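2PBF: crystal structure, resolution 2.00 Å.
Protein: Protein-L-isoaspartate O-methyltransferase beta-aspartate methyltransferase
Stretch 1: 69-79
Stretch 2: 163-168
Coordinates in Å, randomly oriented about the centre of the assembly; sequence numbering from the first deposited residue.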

ATOM      1  N   LEU A  69       6.090   3.346  -7.705  1.00 33.54           N
ATOM      2  CA  LEU A  69       5.792   4.764  -7.679  1.00 34.74           C
ATOM      3  C   LEU A  69       5.168   5.183  -6.341  1.00 35.40           C
ATOM      4  O   LEU A  69       5.559   6.193  -5.758  1.00 35.79           O
ATOM      5  N   SER A  70       4.221   4.396  -5.842  1.00 35.84           N
ATOM      6  CA  SER A  70       3.589   4.701  -4.570  1.00 36.14           C
ATOM      7  C   SER A  70       4.587   4.602  -3.419  1.00 35.83           C
ATOM      8  O   SER A  70       4.576   5.421  -2.490  1.00 36.15           O
ATOM      9  N   LEU A  71       5.448   3.591  -3.487  1.00 35.21           N
ATOM     10  CA  LEU A  71       6.431   3.362  -2.465  1.00 35.06           C
ATOM     11  C   LEU A  71       7.438   4.510  -2.452  1.00 34.98           C
ATOM     12  O   LEU A  71       7.886   4.925  -1.386  1.00 34.99           O
ATOM     13  N   LYS A  72       7.784   5.002  -3.638  1.00 34.39           N
ATOM     14  CA  LYS A  72       8.661   6.171  -3.788  1.00 34.67           C
ATOM     15  C   LYS A  72       8.079   7.388  -3.079  1.00 33.31           C
ATOM     16  O   LYS A  72       8.774   8.039  -2.324  1.00 32.88           O
ATOM     17  N   ARG A  73       6.791   7.652  -3.287  1.00 33.10           N
ATOM     18  CA  ARG A  73       6.153   8.841  -2.728  1.00 32.97           C
ATOM     19  C   ARG A  73       6.111   8.778  -1.213  1.00 33.17           C
ATOM     20  O   ARG A  73       6.088   9.812  -0.528  1.00 32.72           O
ATOM     21  N   LEU A  74       6.065   7.556  -0.690  1.00 32.45           N
ATOM     22  CA  LEU A  74       5.929   7.344   0.746  1.00 32.39           C
ATOM     23  C   LEU A  74       7.265   7.030   1.420  1.00 32.22           C
ATOM     24  O   LEU A  74       7.317   6.845   2.624  1.00 32.13           O
ATOM     25  N   ILE A  75       8.345   6.975   0.641  1.00 32.86           N
ATOM     26  CA  ILE A  75       9.595   6.407   1.124  1.00 33.09           C
ATOM     27  C   ILE A  75      10.124   7.036   2.417  1.00 33.96           C
ATOM     28  O   ILE A  75      10.651   6.332   3.285  1.00 35.00           O
ATOM     29  N   ASN A  76       9.953   8.347   2.557  1.00 35.03           N
ATOM     30  CA  ASN A  76      10.504   9.073   3.702  1.00 35.49           C
ATOM     31  C   ASN A  76       9.576   9.123   4.914  1.00 35.16           C
ATOM     32  O   ASN A  76      10.016   9.507   5.988  1.00 35.92           O
ATOM     33  N   VAL A  77       8.304   8.761   4.744  1.00 34.62           N
ATOM     34  CA  VAL A  77       7.378   8.677   5.873  1.00 33.71           C
ATOM     35  C   VAL A  77       7.234   7.227   6.347  1.00 34.01           C
ATOM     36  O   VAL A  77       6.771   6.957   7.463  1.00 33.86           O
ATOM     37  N   LEU A  78       7.663   6.288   5.499  1.00 33.38           N
ATOM     38  CA  LEU A  78       7.734   4.891   5.914  1.00 32.82           C
ATOM     39  C   LEU A  78       8.998   4.714   6.747  1.00 33.42           C
ATOM     40  O   LEU A  78       9.976   4.115   6.295  1.00 33.29           O
ATOM     41  N   LYS A  79       8.976   5.248   7.964  1.00 33.32           N
ATOM     42  CA  LYS A  79      10.169   5.203   8.830  1.00 33.93           C
ATOM     43  C   LYS A  79      10.003   4.246  10.007  1.00 32.93           C
ATOM     44  O   LYS A  79       8.922   4.127  10.566  1.00 32.73           O
ATOM     45  N   PHE A 163      -1.679   8.187  11.445  1.00 32.66           N
ATOM     46  CA  PHE A 163      -0.744   7.477  10.582  1.00 31.31           C
ATOM     47  C   PHE A 163       0.190   8.403   9.826  1.00 30.80           C
ATOM     48  O   PHE A 163      -0.223   9.376   9.216  1.00 31.70           O
ATOM     49  N   ASP A 164       1.465   8.079   9.873  1.00 30.30           N
ATOM     50  CA  ASP A 164       2.469   8.853   9.177  1.00 30.68           C
ATOM     51  C   ASP A 164       2.412   8.601   7.668  1.00 30.02           C
ATOM     52  O   ASP A 164       2.806   9.461   6.873  1.00 30.31           O
ATOM     53  N   ALA A 165       1.900   7.436   7.282  1.00 29.64           N
ATOM     54  CA  ALA A 165       1.796   7.058   5.870  1.00 28.66           C
ATOM     55  C   ALA A 165       0.501   6.323   5.610  1.00 28.79           C
ATOM     56  O   ALA A 165       0.179   5.341   6.305  1.00 27.91           O
ATOM     57  N   ILE A 166      -0.263   6.825   4.632  1.00 27.82           N
ATOM     58  CA  ILE A 166      -1.503   6.182   4.213  1.00 27.76           C
ATOM     59  C   ILE A 166      -1.454   5.898   2.725  1.00 27.58           C
ATOM     60  O   ILE A 166      -1.330   6.799   1.914  1.00 27.69           O
ATOM     61  N   HIS A 167      -1.532   4.637   2.367  1.00 28.19           N
ATOM     62  CA  HIS A 167      -1.548   4.286   0.974  1.00 28.62           C
ATOM     63  C   HIS A 167      -2.916   3.740   0.664  1.00 28.75           C
ATOM     64  O   HIS A 167      -3.461   2.926   1.402  1.00 28.64           O
ATOM     65  N   VAL A 168      -3.494   4.216  -0.425  1.00 29.09           N
ATOM     66  CA  VAL A 168      -4.783   3.722  -0.807  1.00 28.71           C
ATOM     67  C   VAL A 168      -4.626   3.159  -2.216  1.00 28.61           C
ATOM     68  O   VAL A 168      -4.286   3.889  -3.133  1.00 27.43           O
TER

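Residues 69-74 belong to a helix that begins earlier in the chain, and residues 165-168 form a strand. The two run nearly antiparallel, with 162° between their N-to-C directions, and their axes approach to 9.7 Å. The contact is modest. About 303 Å² of surface is buried between the stretches, summed over both sides.

The apolar packing centres on Ala165. Its CB points toward the other stretch and is met by three larger side chains. Val77 comes nearest, with CG2 of Val77 3.5 Å from CB of Ala165. Leu78 follows, with its CD2 3.8 Å from CB of Ala165. Leu74 completes the group, its CD2 lying 4.0 Å from the same CB of Ala165. The backbones are close here: CA of Val77 and CA of Ala165 are 5.8 Å apart. Further along, CA of Ser70 and CA of His167 are 7.6 Å apart.

Leu74 points toward the strand with chi1 m and chi2 t. This conformation lets its two methyls reach different residues. While CD2 lies near Ala165, CD1 of Leu74 sits 3.7 Å from CB of His167. The leucine therefore spans two inward-pointing strand residues. Between them, Ile166 turns its CB away, as expected from the alternation of a strand. Its side chain takes no part in the contact, although its backbone O lies 4.3 Å from CD2 of Leu74.

Val77 also points toward the strand, with chi1 m. Besides touching Ala165, its CB lies 3.5 Å from the backbone O of Asp164. Leu78 behaves differently. Its CA-to-CB bond points away, but with chi1 m and chi2 t the end of the side chain comes back far enough to reach Ala165.

The polar contact across the stretches pairs Ser70 with His167. Both side chains point toward each other's stretch, Ser70 with chi1 m and His167 with chi1 t and chi2 near -94°. OG of Ser70 approaches the edge of the imidazole, near its plane, where NE2 of His167 can accept a hydrogen bond. The separation from OG of Ser70 to NE2 of His167 is 3.4 Å, long enough that this hydrogen bond is weak. The serine proton also has another acceptor within reach, so the bond is not settled. ND1 of His167 is hydrogen-bonded elsewhere in the structure.

Asp164 points its CB toward stretch 1, with chi1 m, but its carboxylate makes no salt bridge across the contact. Its OD2 is hydrogen-bonded elsewhere in the structure. Lys79 makes no contact with the strand stretch; NZ of Lys79 donates a hydrogen bond to the backbone O of Asn76 at 3.1 Å.

Backbone hydrogen bonds join these residues of stretch 1. N of Val77 bonds to O of Leu74 at 3.0 Å, and N of Leu78 bonds to the same O of Leu74 at 2.9 Å. No water or bound group enters this account.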

ATOM      1  CB  LEU A  69       4.891   5.143  -8.859  1.00 34.86           C
ATOM      2  CG  LEU A  69       4.004   6.391  -8.699  1.00 36.00           C
ATOM      3  CD1 LEU A  69       4.768   7.718  -8.897  1.00 36.21           C
ATOM      4  CD2 LEU A  69       2.871   6.302  -9.663  1.00 38.36           C
ATOM      5  CB  SER A  70       2.389   3.778  -4.343  1.00 36.27           C
ATOM      6  OG  SER A  70       1.318   4.164  -5.177  1.00 38.67           O
ATOM      7  CB  LEU A  71       7.132   2.029  -2.704  1.00 35.21           C
ATOM      8  CG  LEU A  71       7.733   1.190  -1.576  1.00 35.79           C
ATOM      9  CD1 LEU A  71       6.729   0.895  -0.446  1.00 34.55           C
ATOM     10  CD2 LEU A  71       8.280  -0.128  -2.147  1.00 35.01           C
ATOM     11  CB  LYS A  72       8.885   6.476  -5.267  1.00 35.60           C
ATOM     12  CG  LYS A  72       9.554   7.824  -5.590  1.00 37.96           C
ATOM     13  CD  LYS A  72       9.211   8.256  -7.024  1.00 39.82           C
ATOM     14  CE  LYS A  72      10.047   9.485  -7.493  1.00 41.39           C
ATOM     15  NZ  LYS A  72       9.707  10.762  -6.743  1.00 44.84           N
ATOM     16  CB  ARG A  73       4.733   9.032  -3.261  1.00 33.51           C
ATOM     17  CG  ARG A  73       4.567   9.069  -4.773  1.00 34.53           C
ATOM     18  CD  ARG A  73       5.496  10.057  -5.453  1.00 36.91           C
ATOM     19  NE  ARG A  73       5.277  11.422  -5.008  1.00 37.07           N
ATOM     20  CZ  ARG A  73       5.570  12.509  -5.724  1.00 38.06           C
ATOM     21  NH1 ARG A  73       6.066  12.403  -6.948  1.00 37.35           N
ATOM     22  NH2 ARG A  73       5.348  13.708  -5.209  1.00 37.30           N
ATOM     23  CB  LEU A  74       4.912   6.218   1.013  1.00 32.24           C
ATOM     24  CG  LEU A  74       3.441   6.532   0.740  1.00 31.40           C
ATOM     25  CD1 LEU A  74       2.600   5.293   0.799  1.00 29.50           C
ATOM     26  CD2 LEU A  74       2.906   7.605   1.672  1.00 31.48           C
ATOM     27  CB  ILE A  75      10.688   6.313  -0.000  1.00 33.70           C
ATOM     28  CG1 ILE A  75      11.621   5.121   0.247  1.00 33.28           C
ATOM     29  CG2 ILE A  75      11.480   7.617  -0.165  1.00 32.73           C
ATOM     30  CD1 ILE A  75      10.890   3.791   0.313  1.00 33.82           C
ATOM     31  CB  ASN A  76      10.926  10.504   3.325  1.00 35.92           C
ATOM     32  CG  ASN A  76      12.014  10.547   2.294  1.00 38.19           C
ATOM     33  OD1 ASN A  76      11.922  11.300   1.310  1.00 42.46           O
ATOM     34  ND2 ASN A  76      13.057   9.741   2.489  1.00 40.65           N
ATOM     35  CB  VAL A  77       6.004   9.331   5.575  1.00 34.14           C
ATOM     36  CG1 VAL A  77       6.187  10.825   5.294  1.00 33.31           C
ATOM     37  CG2 VAL A  77       5.273   8.627   4.390  1.00 32.95           C
ATOM     38  CB  LEU A  78       7.712   3.948   4.704  1.00 31.97           C
ATOM     39  CG  LEU A  78       6.422   3.955   3.876  1.00 30.16           C
ATOM     40  CD1 LEU A  78       6.640   3.225   2.531  1.00 29.20           C
ATOM     41  CD2 LEU A  78       5.271   3.353   4.667  1.00 26.05           C
ATOM     42  CB  LYS A  79      10.521   6.599   9.342  1.00 33.87           C
ATOM     43  CG  LYS A  79      10.999   7.578   8.247  1.00 37.57           C
ATOM     44  CD  LYS A  79      12.451   7.272   7.817  1.00 41.46           C
ATOM     45  CE  LYS A  79      12.819   7.830   6.451  1.00 43.33           C
ATOM     46  NZ  LYS A  79      13.053   9.320   6.429  1.00 43.79           N
ATOM     47  CB  PHE A 163      -1.496   6.545   9.617  1.00 30.02           C
ATOM     48  CG  PHE A 163      -2.128   5.371  10.303  1.00 31.17           C
ATOM     49  CD1 PHE A 163      -1.417   4.177  10.478  1.00 28.78           C
ATOM     50  CD2 PHE A 163      -3.414   5.462  10.814  1.00 28.24           C
ATOM     51  CE1 PHE A 163      -1.998   3.102  11.132  1.00 28.45           C
ATOM     52  CE2 PHE A 163      -4.010   4.394  11.471  1.00 27.53           C
ATOM     53  CZ  PHE A 163      -3.304   3.204  11.634  1.00 30.47           C
ATOM     54  CB  ASP A 164       3.832   8.520   9.747  1.00 30.31           C
ATOM     55  CG  ASP A 164       3.858   8.642  11.267  1.00 34.45           C
ATOM     56  OD1 ASP A 164       3.847   9.798  11.768  1.00 34.39           O
ATOM     57  OD2 ASP A 164       3.867   7.593  11.960  1.00 33.92           O
ATOM     58  CB  ALA A 165       2.973   6.212   5.462  1.00 28.96           C
ATOM     59  CB  ILE A 166      -2.791   7.024   4.543  1.00 27.91           C
ATOM     60  CG1 ILE A 166      -2.760   7.503   6.010  1.00 29.81           C
ATOM     61  CG2 ILE A 166      -4.064   6.194   4.189  1.00 27.17           C
ATOM     62  CD1 ILE A 166      -4.040   8.185   6.511  1.00 28.80           C
ATOM     63  CB  HIS A 167      -0.470   3.269   0.649  1.00 29.17           C
ATOM     64  CG  HIS A 167      -0.564   2.749  -0.743  1.00 30.46           C
ATOM     65  ND1 HIS A 167      -1.239   1.591  -1.056  1.00 30.93           N
ATOM     66  CD2 HIS A 167      -0.119   3.258  -1.915  1.00 31.92           C
ATOM     67  CE1 HIS A 167      -1.197   1.401  -2.360  1.00 30.24           C
ATOM     68  NE2 HIS A 167      -0.514   2.393  -2.901  1.00 33.42           N
ATOM     69  CB  VAL A 168      -5.834   4.849  -0.762  1.00 29.17           C
ATOM     70  CG1 VAL A 168      -7.204   4.276  -0.857  1.00 29.50           C
ATOM     71  CG2 VAL A 168      -5.675   5.704   0.526  1.00 27.85           C
TER